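Local coordinates for peroxisomal acyl-coenzyme A oxidase 1 (Arabidopsis thaliana, PDB 1W07), which catalyses the FAD-dependent desaturation of long- and medium-chain acyl-CoAs to 2-trans-enoyl-CoAs in peroxisomal beta-oxidation, passing electrons to oxygen to give hydrogen peroxide, at residues D5-A8 with D9-K13; V99-H102 with W103-V107; N427-L430 with Q431-A435; N586-L589 with R590-Y593. The protein carries 1 engineered substitution. All blocks are in the same frame, centred on the assembly; numbering follows the deposited sequence. Where two conformers were deposited one is given.

Along the chain the four contacts come in numerical order, each a short local stretch of helix or helix start. Contact 1 opens helix 8-12 near the N-terminus. Contact 2 lies on helix 98-113 in the N-terminal region, contact 3 on helix 427-443 in the C-alpha1 region, and contact 4 on helix 579-596 in the C-terminal region. Centres of contacts 1 and 4 are about 24 Å apart, on one side of the chain's centre. Contacts 2 and 3, with centres about 26 Å apart, supply L101 and V428, V429 and L432 to the same FAD pocket, which thus draws on two regions of the chain. Between contacts 2 and 4 the centres are about 45 Å apart. Contacts 3 and 4 both touch the second subunit, in keeping with a homodimer.

Contact 1: residues D5-A8 with D9-K13; sequences DHLA and DERNK. With PT (platinum (II) ion), chain L.
An Asx turn and a type I beta turn, both starting at D5, lead into helix 8-12, and the salt bridge from D5 to R11 clamps this entry. D5 OD1 accepts the backbone N of L7 at 2.9 Å, a donor that stands above the carboxylate plane. With CG anti to the backbone N (chi1 -180°), the same carboxylate faces the helix, and its OD1 lies 2.9 Å from R11 NH1 at the guanidinium edge; the accompanying hydrogen bond from R11 NH1 to D5 OD2 is weak, 3.0 Å. L7 is the N-cap residue: its O takes the R11 backbone N at 3.0 Å, and its CB sits 3.5 Å from R11 NH1. A water joins H6 O to the backbone N of E10. Beyond the two segments, R11 NE bridges to D605, NH2 bonds to Y621 O and the group makes a cation-pi contact with Y621. H6 points away from the helix, and its NE2 binds platinum at 2.4 Å. Were R11 an alanine, the carboxylates of D5 and D605 would probably lose their shared cationic mate and the turn before the helix could shift. With two carboxylates as partners, one cation joins the turn before helix 8-12 to helix 600-605 by charge.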
loop_
_atom_site.group_PDB
_atom_site.type_symbol
_atom_site.label_atom_id
_atom_site.label_comp_id
_atom_site.label_asym_id
_atom_site.label_seq_id
_atom_site.Cartn_x
_atom_site.Cartn_y
_atom_site.Cartn_z
ATOM N N ASP B 5 -30.340 -3.248 12.526
ATOM C CA ASP B 5 -29.392 -2.289 11.973
ATOM C C ASP B 5 -28.609 -1.613 13.091
ATOM O O ASP B 5 -29.095 -0.658 13.703
ATOM C CB ASP B 5 -30.130 -1.225 11.154
ATOM C CG ASP B 5 -29.182 -0.207 10.548
ATOM O OD1 ASP B 5 -27.955 -0.386 10.700
ATOM O OD2 ASP B 5 -29.659 0.764 9.928
ATOM N N HIS B 6 -27.395 -2.099 13.356
ATOM C CA HIS B 6 -26.560 -1.533 14.415
ATOM C C HIS B 6 -26.081 -0.124 14.159
ATOM O O HIS B 6 -25.537 0.522 15.054
ATOM C CB HIS B 6 -25.347 -2.419 14.657
ATOM C CG HIS B 6 -25.710 -3.815 15.036
ATOM N ND1 HIS B 6 -26.236 -4.712 14.136
ATOM C CD2 HIS B 6 -25.662 -4.458 16.226
ATOM C CE1 HIS B 6 -26.501 -5.848 14.754
ATOM N NE2 HIS B 6 -26.162 -5.719 16.023
ATOM N N LEU B 7 -26.268 0.357 12.936
ATOM C CA LEU B 7 -25.849 1.710 12.586
ATOM C C LEU B 7 -27.072 2.616 12.474
ATOM O O LEU B 7 -26.979 3.737 11.975
ATOM C CB LEU B 7 -25.066 1.685 11.258
ATOM C CG LEU B 7 -23.637 1.117 11.338
ATOM C CD1 LEU B 7 -23.075 0.776 9.932
ATOM C CD2 LEU B 7 -22.756 2.140 12.075
ATOM N N ALA B 8 -28.217 2.134 12.959
ATOM C CA ALA B 8 -29.457 2.902 12.879
ATOM C C ALA B 8 -29.334 4.301 13.455
ATOM O O ALA B 8 -29.801 5.256 12.843
ATOM C CB ALA B 8 -30.601 2.160 13.562
ATOM N N ASP B 9 -28.717 4.415 14.625
ATOM C CA ASP B 9 -28.538 5.712 15.266
ATOM C C ASP B 9 -27.641 6.619 14.428
ATOM O O ASP B 9 -27.901 7.817 14.298
ATOM C CB ASP B 9 -27.941 5.534 16.668
ATOM C CG ASP B 9 -27.790 6.846 17.406
ATOM O OD1 ASP B 9 -28.794 7.584 17.497
ATOM O OD2 ASP B 9 -26.677 7.151 17.892
ATOM N N GLU B 10 -26.582 6.053 13.847
ATOM C CA GLU B 10 -25.670 6.839 13.012
ATOM C C GLU B 10 -26.433 7.431 11.830
ATOM O O GLU B 10 -26.265 8.596 11.485
ATOM C CB GLU B 10 -24.521 5.961 12.493
ATOM C CG GLU B 10 -23.442 5.697 13.522
ATOM C CD GLU B 10 -22.821 6.983 14.048
ATOM O OE1 GLU B 10 -22.631 7.907 13.239
ATOM O OE2 GLU B 10 -22.521 7.070 15.259
ATOM N N ARG B 11 -27.280 6.612 11.218
ATOM C CA ARG B 11 -28.061 7.059 10.082
ATOM C C ARG B 11 -29.076 8.136 10.486
ATOM O O ARG B 11 -29.476 8.967 9.664
ATOM C CB ARG B 11 -28.757 5.863 9.422
ATOM C CG ARG B 11 -27.750 4.783 8.979
ATOM C CD ARG B 11 -28.257 3.840 7.875
ATOM N NE ARG B 11 -27.114 3.219 7.188
ATOM C CZ ARG B 11 -26.593 2.029 7.476
ATOM N NH1 ARG B 11 -27.109 1.262 8.438
ATOM N NH2 ARG B 11 -25.500 1.623 6.837
ATOM N N ASN B 12 -29.487 8.141 11.751
ATOM C CA ASN B 12 -30.432 9.147 12.210
ATOM C C ASN B 12 -29.713 10.455 12.510
ATOM O O ASN B 12 -30.347 11.484 12.681
ATOM C CB ASN B 12 -31.201 8.666 13.446
ATOM C CG ASN B 12 -32.266 7.641 13.106
ATOM O OD1 ASN B 12 -32.755 7.593 11.977
ATOM N ND2 ASN B 12 -32.649 6.830 14.088
ATOM N N LYS B 13 -28.384 10.423 12.558
ATOM C CA LYS B 13 -27.630 11.645 12.811
ATOM C C LYS B 13 -27.489 12.491 11.549
ATOM O O LYS B 13 -27.115 13.662 11.620
ATOM C CB LYS B 13 -26.234 11.330 13.333
ATOM C CG LYS B 13 -26.210 10.826 14.754
ATOM C CD LYS B 13 -24.789 10.456 15.126
ATOM C CE LYS B 13 -24.699 9.817 16.505
ATOM N NZ LYS B 13 -23.306 9.347 16.791
HETATM PT PT PT L . -27.651 -7.399 16.990
HETATM O O HOH W 1 -25.967 3.298 15.251
HETATM O O HOH W 2 -32.109 4.606 11.370
#

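Contact 2: residues V99-H102 with W103-V107; sequences VDLH and WGMFV
L101 O is gripped by two backbone donors, M105 N and F106 N, each at 2.9 Å, where helix 98-113 widens into a pi-type turn at 103-106. The two bonds differ in direction: F106 N comes nearly along the C=O axis, with an N-H...O angle of 169°, whereas M105 N stands above the carbonyl plane. W103 N to V99 O, almost straight at 3.2 Å, and G104 N to D100 O at 2.8 Å are still i to i+4; the i to i+5 pattern of F106 continues with V107 N to H102 O.

The side-chain centre is H102, whose CG is anti to the backbone N (chi1 179°), which lays the imidazole alongside the indole of W103. Its edge meets the face of the six-membered ring in a T-shaped stack, centroids 4.5 Å apart and planes at 71°, with H102 CD2 the atom over the indole face. The three rings of H102, W103 and F106 form an aromatic cluster, in which F106 and H102 are nearly parallel but barely overlap. Both imidazole nitrogens are engaged beyond the cluster, NE2 with A126 O and ND1 with the backbone N of G133, which fixes the ring's rotation and ties the helix to the end of helix 116-128 and to the start of strand 133-136. L101 touches FAD, and the M105 side chain approaches both Y135, which binds FAD, and E424, the inferred proton acceptor. L101 CD1 rests 3.7 Å from M105 CG. V99, side by side with W103 and pointing the same way, brings its CG1 to 3.4 Å from W103 CD1.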
loop_
_atom_site.group_PDB
_atom_site.type_symbol
_atom_site.label_atom_id
_atom_site.label_comp_id
_atom_site.label_asym_id
_atom_site.label_seq_id
_atom_site.Cartn_x
_atom_site.Cartn_y
_atom_site.Cartn_z
ATOM N N VAL B 99 -13.268 -10.480 -20.966
ATOM C CA VAL B 99 -14.361 -9.687 -21.500
ATOM C C VAL B 99 -14.084 -8.185 -21.378
ATOM O O VAL B 99 -14.491 -7.404 -22.242
ATOM C CB VAL B 99 -15.691 -10.012 -20.769
ATOM C CG1 VAL B 99 -16.777 -9.052 -21.199
ATOM C CG2 VAL B 99 -16.122 -11.439 -21.085
ATOM N N ASP B 100 -13.390 -7.776 -20.321
ATOM C CA ASP B 100 -13.112 -6.362 -20.131
ATOM C C ASP B 100 -12.238 -5.802 -21.247
ATOM O O ASP B 100 -12.439 -4.668 -21.694
ATOM C CB ASP B 100 -12.432 -6.110 -18.776
ATOM C CG ASP B 100 -13.191 -6.722 -17.607
ATOM O OD1 ASP B 100 -14.441 -6.767 -17.648
ATOM O OD2 ASP B 100 -12.532 -7.147 -16.631
ATOM N N LEU B 101 -11.265 -6.591 -21.694
ATOM C CA LEU B 101 -10.363 -6.138 -22.746
ATOM C C LEU B 101 -10.999 -6.233 -24.122
ATOM O O LEU B 101 -10.730 -5.409 -24.994
ATOM C CB LEU B 101 -9.053 -6.930 -22.714
ATOM C CG LEU B 101 -8.020 -6.539 -21.651
ATOM C CD1 LEU B 101 -7.689 -5.063 -21.790
ATOM C CD2 LEU B 101 -8.545 -6.824 -20.252
ATOM N N HIS B 102 -11.839 -7.242 -24.315
ATOM C CA HIS B 102 -12.536 -7.425 -25.576
ATOM C C HIS B 102 -13.374 -6.178 -25.887
ATOM O O HIS B 102 -13.245 -5.585 -26.955
ATOM C CB HIS B 102 -13.456 -8.634 -25.484
ATOM C CG HIS B 102 -14.245 -8.882 -26.727
ATOM N ND1 HIS B 102 -13.688 -9.426 -27.864
ATOM C CD2 HIS B 102 -15.546 -8.643 -27.019
ATOM C CE1 HIS B 102 -14.614 -9.519 -28.802
ATOM N NE2 HIS B 102 -15.752 -9.050 -28.317
ATOM N N TRP B 103 -14.231 -5.789 -24.942
ATOM C CA TRP B 103 -15.103 -4.624 -25.093
ATOM C C TRP B 103 -14.404 -3.288 -24.817
ATOM O O TRP B 103 -14.742 -2.264 -25.413
ATOM C CB TRP B 103 -16.304 -4.734 -24.145
ATOM C CG TRP B 103 -17.255 -5.864 -24.441
ATOM C CD1 TRP B 103 -17.758 -6.763 -23.546
ATOM C CD2 TRP B 103 -17.830 -6.194 -25.708
ATOM N NE1 TRP B 103 -18.609 -7.634 -24.175
ATOM C CE2 TRP B 103 -18.676 -7.307 -25.505
ATOM C CE3 TRP B 103 -17.715 -5.659 -26.999
ATOM C CZ2 TRP B 103 -19.409 -7.894 -26.544
ATOM C CZ3 TRP B 103 -18.441 -6.243 -28.035
ATOM C CH2 TRP B 103 -19.278 -7.350 -27.798
ATOM N N GLY B 104 -13.435 -3.302 -23.909
ATOM C CA GLY B 104 -12.751 -2.076 -23.552
ATOM C C GLY B 104 -11.563 -1.633 -24.382
ATOM O O GLY B 104 -11.232 -0.446 -24.392
ATOM N N MET B 105 -10.927 -2.565 -25.084
ATOM C CA MET B 105 -9.751 -2.229 -25.888
ATOM C C MET B 105 -9.759 -2.772 -27.317
ATOM O O MET B 105 -9.541 -2.024 -28.278
ATOM C CB MET B 105 -8.484 -2.721 -25.177
ATOM C CG MET B 105 -8.221 -2.059 -23.824
ATOM S SD MET B 105 -7.990 -0.265 -23.910
ATOM C CE MET B 105 -6.168 -0.170 -24.094
ATOM N N PHE B 106 -9.993 -4.072 -27.453
ATOM C CA PHE B 106 -10.007 -4.710 -28.762
ATOM C C PHE B 106 -11.003 -4.024 -29.694
ATOM O O PHE B 106 -10.642 -3.620 -30.798
ATOM C CB PHE B 106 -10.358 -6.189 -28.611
ATOM C CG PHE B 106 -10.368 -6.943 -29.906
ATOM C CD1 PHE B 106 -9.190 -7.116 -30.630
ATOM C CD2 PHE B 106 -11.549 -7.486 -30.401
ATOM C CE1 PHE B 106 -9.182 -7.819 -31.820
ATOM C CE2 PHE B 106 -11.554 -8.198 -31.601
ATOM C CZ PHE B 106 -10.365 -8.365 -32.311
ATOM N N VAL B 107 -12.251 -3.883 -29.246
ATOM C CA VAL B 107 -13.276 -3.245 -30.069
ATOM C C VAL B 107 -12.978 -1.772 -30.346
ATOM O O VAL B 107 -12.994 -1.336 -31.495
ATOM C CB VAL B 107 -14.668 -3.384 -29.418
ATOM C CG1 VAL B 107 -15.668 -2.448 -30.079
ATOM C CG2 VAL B 107 -15.139 -4.821 -29.556
#

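Contact 3: residues N427-L430 with Q431-A435. With FAD (flavin-adenine dinucleotide), chain I.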
loop_
_atom_site.group_PDB
_atom_site.type_symbol
_atom_site.label_atom_id
_atom_site.label_comp_id
_atom_site.label_asym_id
_atom_site.label_seq_id
_atom_site.Cartn_x
_atom_site.Cartn_y
_atom_site.Cartn_z
ATOM N N ASN B 427 2.322 6.421 -13.955
ATOM C CA ASN B 427 1.888 7.663 -13.332
ATOM C C ASN B 427 2.907 8.793 -13.292
ATOM O O ASN B 427 2.540 9.952 -13.459
ATOM C CB ASN B 427 1.336 7.386 -11.928
ATOM C CG ASN B 427 -0.114 6.958 -11.969
ATOM O OD1 ASN B 427 -0.715 6.925 -13.048
ATOM N ND2 ASN B 427 -0.690 6.641 -10.819
ATOM N N VAL B 428 4.179 8.466 -13.085
ATOM C CA VAL B 428 5.210 9.486 -13.042
ATOM C C VAL B 428 5.517 9.960 -14.457
ATOM O O VAL B 428 5.716 11.159 -14.697
ATOM C CB VAL B 428 6.484 8.948 -12.378
ATOM C CG1 VAL B 428 7.616 9.943 -12.521
ATOM C CG2 VAL B 428 6.205 8.668 -10.912
ATOM N N VAL B 429 5.553 9.022 -15.399
ATOM C CA VAL B 429 5.805 9.375 -16.782
ATOM C C VAL B 429 4.701 10.312 -17.280
ATOM O O VAL B 429 4.981 11.297 -17.961
ATOM C CB VAL B 429 5.847 8.119 -17.681
ATOM C CG1 VAL B 429 5.953 8.534 -19.134
ATOM C CG2 VAL B 429 7.034 7.243 -17.300
ATOM N N LEU B 430 3.446 10.014 -16.941
ATOM C CA LEU B 430 2.328 10.850 -17.376
ATOM C C LEU B 430 2.409 12.280 -16.843
ATOM O O LEU B 430 2.094 13.229 -17.560
ATOM C CB LEU B 430 0.985 10.221 -16.960
ATOM C CG LEU B 430 0.604 8.964 -17.738
ATOM C CD1 LEU B 430 -0.604 8.266 -17.105
ATOM C CD2 LEU B 430 0.317 9.358 -19.177
ATOM N N GLN B 431 2.830 12.429 -15.590
ATOM C CA GLN B 431 2.943 13.746 -14.984
ATOM C C GLN B 431 4.076 14.549 -15.621
ATOM O O GLN B 431 4.051 15.782 -15.619
ATOM C CB GLN B 431 3.157 13.634 -13.471
ATOM C CG GLN B 431 1.896 13.238 -12.673
ATOM C CD GLN B 431 0.795 14.300 -12.703
ATOM O OE1 GLN B 431 0.870 15.275 -13.452
ATOM N NE2 GLN B 431 -0.238 14.105 -11.886
ATOM N N LEU B 432 5.068 13.860 -16.178
ATOM C CA LEU B 432 6.172 14.557 -16.830
ATOM C C LEU B 432 5.674 15.179 -18.127
ATOM O O LEU B 432 6.157 16.226 -18.554
ATOM C CB LEU B 432 7.326 13.586 -17.107
ATOM C CG LEU B 432 8.099 13.143 -15.852
ATOM C CD1 LEU B 432 9.050 12.010 -16.201
ATOM C CD2 LEU B 432 8.852 14.336 -15.286
ATOM N N GLN B 433 4.699 14.533 -18.753
ATOM C CA GLN B 433 4.126 15.053 -19.987
ATOM C C GLN B 433 3.392 16.346 -19.654
ATOM O O GLN B 433 3.462 17.323 -20.406
ATOM C CB GLN B 433 3.161 14.034 -20.598
ATOM C CG GLN B 433 3.860 12.951 -21.413
ATOM C CD GLN B 433 3.014 11.702 -21.594
ATOM O OE1 GLN B 433 1.792 11.775 -21.768
ATOM N NE2 GLN B 433 3.664 10.547 -21.571
ATOM N N VAL B 434 2.691 16.359 -18.523
ATOM C CA VAL B 434 1.967 17.557 -18.102
ATOM C C VAL B 434 2.982 18.668 -17.855
ATOM O O VAL B 434 2.772 19.813 -18.257
ATOM C CB VAL B 434 1.155 17.303 -16.803
ATOM C CG1 VAL B 434 0.542 18.615 -16.290
ATOM C CG2 VAL B 434 0.057 16.286 -17.075
ATOM N N ALA B 435 4.085 18.326 -17.195
ATOM C CA ALA B 435 5.133 19.301 -16.899
ATOM C C ALA B 435 5.631 19.939 -18.196
ATOM O O ALA B 435 5.776 21.160 -18.273
ATOM C CB ALA B 435 6.285 18.632 -16.157
HETATM P PA FAD I . 8.212 1.681 -16.898
HETATM O O1A FAD I . 7.606 2.686 -17.797
HETATM O O2A FAD I . 9.353 0.889 -17.407
HETATM O O5B FAD I . 8.630 2.416 -15.530
HETATM C C5B FAD I . 9.336 1.718 -14.502
HETATM C C4B FAD I . 9.929 2.716 -13.502
HETATM O O4B FAD I . 10.779 3.613 -14.242
HETATM C C3B FAD I . 8.833 3.576 -12.865
HETATM O O3B FAD I . 9.274 4.049 -11.590
HETATM C C2B FAD I . 8.715 4.731 -13.857
HETATM O O2B FAD I . 8.275 5.915 -13.187
HETATM C C1B FAD I . 10.187 4.923 -14.234
HETATM N N9A FAD I . 10.319 5.581 -15.555
HETATM C C8A FAD I . 10.141 5.003 -16.744
HETATM N N7A FAD I . 10.337 5.899 -17.711
HETATM C C5A FAD I . 10.637 7.059 -17.137
HETATM C C6A FAD I . 10.949 8.322 -17.625
HETATM N N6A FAD I . 10.901 8.590 -18.925
HETATM N N1A FAD I . 11.262 9.334 -16.709
HETATM C C2A FAD I . 11.247 9.061 -15.338
HETATM N N3A FAD I . 10.934 7.850 -14.911
HETATM C C4A FAD I . 10.633 6.855 -15.763
HETATM N N1 FAD I . -0.516 -3.789 -21.858
HETATM C C2 FAD I . -1.182 -4.090 -23.053
HETATM O O2 FAD I . -0.658 -3.824 -24.132
HETATM N N3 FAD I . -2.440 -4.708 -23.000
HETATM C C4 FAD I . -3.019 -5.024 -21.765
HETATM O O4 FAD I . -4.140 -5.537 -21.730
HETATM C C4X FAD I . -2.339 -4.743 -20.584
HETATM N N5 FAD I . -2.868 -5.125 -19.341
HETATM C C5X FAD I . -2.186 -4.863 -18.150
HETATM C C6 FAD I . -2.674 -5.351 -16.943
HETATM C C7 FAD I . -1.939 -5.190 -15.775
HETATM C C7M FAD I . -2.502 -5.755 -14.471
HETATM C C8 FAD I . -0.706 -4.529 -15.812
HETATM C C8M FAD I . 0.124 -4.338 -14.541
HETATM C C9 FAD I . -0.229 -4.034 -17.020
HETATM C C9A FAD I . -0.957 -4.193 -18.194
HETATM N N10 FAD I . -0.455 -3.762 -19.430
HETATM C C10 FAD I . -1.099 -4.120 -20.626
HETATM C "C1'" FAD I . 0.829 -3.021 -19.516
HETATM C "C2'" FAD I . 0.620 -1.563 -19.098
HETATM O "O2'" FAD I . -0.428 -0.977 -19.873
HETATM C "C3'" FAD I . 1.874 -0.689 -19.202
HETATM O "O3'" FAD I . 2.362 -0.711 -20.546
HETATM C "C4'" FAD I . 2.994 -1.148 -18.265
HETATM O "O4'" FAD I . 2.471 -1.664 -17.039
HETATM C "C5'" FAD I . 3.917 0.035 -17.975
HETATM O "O5'" FAD I . 4.866 -0.309 -16.967
HETATM P P FAD I . 6.425 -0.464 -17.320
HETATM O O1P FAD I . 6.841 -1.802 -16.852
HETATM O O2P FAD I . 6.629 -0.110 -18.743
HETATM O O3P FAD I . 7.079 0.664 -16.382
#
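L432 N bonds to V428 O at 3.1 Å, an i to i+4 link in the first turns of helix 427-443. Beside it, V429 O receives two weak backbone bonds, from L432 N at 3.1 Å and from Q433 N at 3.3 Å. This helix start forms a wall of the FAD site: the backbone N atoms of V428 and V429 both bond to D426 OD1, which is itself hydrogen-bonded to the cofactor. V428 meets the ribose, its CB 3.6 Å from FAD O2B. V429 lays its CG2 branch over the adenine face, 3.6 Å from FAD N7A, while its CG1 branch, anti to the backbone N (chi1 174°), lies against the amide of Q433. F313 and R333 of the second subunit pack on V429 and V428, so the pocket straddles the dimer interface. A turn further on, L432 also packs on L516 and V520 of helix 516-538; an alanine here would probably open a gap between the adenine and that helix. N427 ties the helix to helix 370-398 through T385 and K381. L432 CD1 comes obliquely to the adenine, 3.5 Å from FAD N1A.

Contact 4: residues N586-L589 with R590-Y593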
loop_
_atom_site.group_PDB
_atom_site.type_symbol
_atom_site.label_atom_id
_atom_site.label_comp_id
_atom_site.label_asym_id
_atom_site.label_seq_id
_atom_site.Cartn_x
_atom_site.Cartn_y
_atom_site.Cartn_z
ATOM N N ASN B 586 -6.137 25.261 9.059
ATOM C CA ASN B 586 -6.134 24.039 9.853
ATOM C C ASN B 586 -7.307 24.034 10.836
ATOM O O ASN B 586 -7.918 22.988 11.063
ATOM C CB ASN B 586 -4.811 23.903 10.615
ATOM C CG ASN B 586 -4.579 22.494 11.138
ATOM O OD1 ASN B 586 -4.585 21.530 10.372
ATOM N ND2 ASN B 586 -4.369 22.368 12.444
ATOM N N ASP B 587 -7.617 25.190 11.431
ATOM C CA ASP B 587 -8.742 25.285 12.372
ATOM C C ASP B 587 -10.043 25.035 11.613
ATOM O O ASP B 587 -10.938 24.338 12.098
ATOM C CB ASP B 587 -8.817 26.673 13.032
ATOM C CG ASP B 587 -7.612 26.989 13.892
ATOM O OD1 ASP B 587 -7.058 26.066 14.532
ATOM O OD2 ASP B 587 -7.229 28.180 13.957
ATOM N N GLN B 588 -10.151 25.610 10.421
ATOM C CA GLN B 588 -11.346 25.422 9.610
ATOM C C GLN B 588 -11.495 23.952 9.222
ATOM O O GLN B 588 -12.605 23.398 9.234
ATOM C CB GLN B 588 -11.273 26.284 8.356
ATOM C CG GLN B 588 -12.556 26.282 7.539
ATOM C CD GLN B 588 -13.783 26.682 8.360
ATOM O OE1 GLN B 588 -14.647 25.852 8.659
ATOM N NE2 GLN B 588 -13.866 27.957 8.715
ATOM N N LEU B 589 -10.376 23.321 8.872
ATOM C CA LEU B 589 -10.373 21.912 8.500
ATOM C C LEU B 589 -10.900 21.084 9.677
ATOM O O LEU B 589 -11.750 20.220 9.498
ATOM C CB LEU B 589 -8.949 21.465 8.123
ATOM C CG LEU B 589 -8.782 19.996 7.705
ATOM C CD1 LEU B 589 -9.670 19.684 6.499
ATOM C CD2 LEU B 589 -7.310 19.726 7.392
ATOM N N ARG B 590 -10.401 21.368 10.878
ATOM C CA ARG B 590 -10.813 20.667 12.100
ATOM C C ARG B 590 -12.332 20.786 12.302
ATOM O O ARG B 590 -13.043 19.792 12.519
ATOM C CB ARG B 590 -10.094 21.281 13.301
ATOM C CG ARG B 590 -9.771 20.305 14.417
ATOM C CD ARG B 590 -9.488 21.031 15.724
ATOM N NE ARG B 590 -8.661 22.222 15.523
ATOM C CZ ARG B 590 -7.384 22.197 15.153
ATOM N NH1 ARG B 590 -6.772 21.037 14.941
ATOM N NH2 ARG B 590 -6.727 23.334 14.972
ATOM N N SER B 591 -12.827 22.016 12.233
ATOM C CA SER B 591 -14.240 22.280 12.382
ATOM C C SER B 591 -15.063 21.519 11.339
ATOM O O SER B 591 -16.128 20.991 11.657
ATOM C CB SER B 591 -14.501 23.777 12.268
ATOM O OG SER B 591 -15.889 24.016 12.093
ATOM N N LEU B 592 -14.581 21.462 10.097
ATOM C CA LEU B 592 -15.297 20.747 9.031
ATOM C C LEU B 592 -15.373 19.253 9.344
ATOM O O LEU B 592 -16.342 18.584 8.983
ATOM C CB LEU B 592 -14.618 20.971 7.667
ATOM C CG LEU B 592 -14.711 22.388 7.080
ATOM C CD1 LEU B 592 -13.851 22.492 5.839
ATOM C CD2 LEU B 592 -16.147 22.715 6.734
ATOM N N TYR B 593 -14.357 18.718 10.010
ATOM C CA TYR B 593 -14.390 17.307 10.367
ATOM C C TYR B 593 -15.552 17.087 11.349
ATOM O O TYR B 593 -16.384 16.187 11.163
ATOM C CB TYR B 593 -13.075 16.883 11.019
ATOM C CG TYR B 593 -11.881 16.807 10.068
ATOM C CD1 TYR B 593 -12.046 16.615 8.697
ATOM C CD2 TYR B 593 -10.580 16.853 10.562
ATOM C CE1 TYR B 593 -10.933 16.469 7.830
ATOM C CE2 TYR B 593 -9.461 16.707 9.723
ATOM C CZ TYR B 593 -9.645 16.512 8.360
ATOM O OH TYR B 593 -8.528 16.348 7.553
#
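Four successive i to i+4 backbone bonds run unbroken through this stretch of helix 579-596, from R590 N to N586 O through to Y593 N to L589 O. They measure 2.9 to 3.1 Å, as in a regular alpha-helix. On one side, D587 and R590 lie alongside each other and form a salt bridge, R590 NH2 to D587 OD1 at 2.8 Å. The carboxylate oxygen uses its anti lone pair and meets the guanidinium at its edge, 12° out of that plane, although the two flat groups are turned 55° apart. The bend at chi3 of R590 (-42°) curls the guanidinium back over the helix toward N586. This pair faces the dimer interface: R590 NH1 bridges to D518 of the second subunit, which also accepts from N586 ND2, so the arginine is held by two acids. Q588 bonds through NE2 to A474 O, and L592 packs on helix 548-566. Y593, whose OH bonds to N332 of helix 328-363, turns one ring face to L589 O. The L589 side chain lies over the same face near its hydroxyl end, CG 3.6 Å from Y593 CZ.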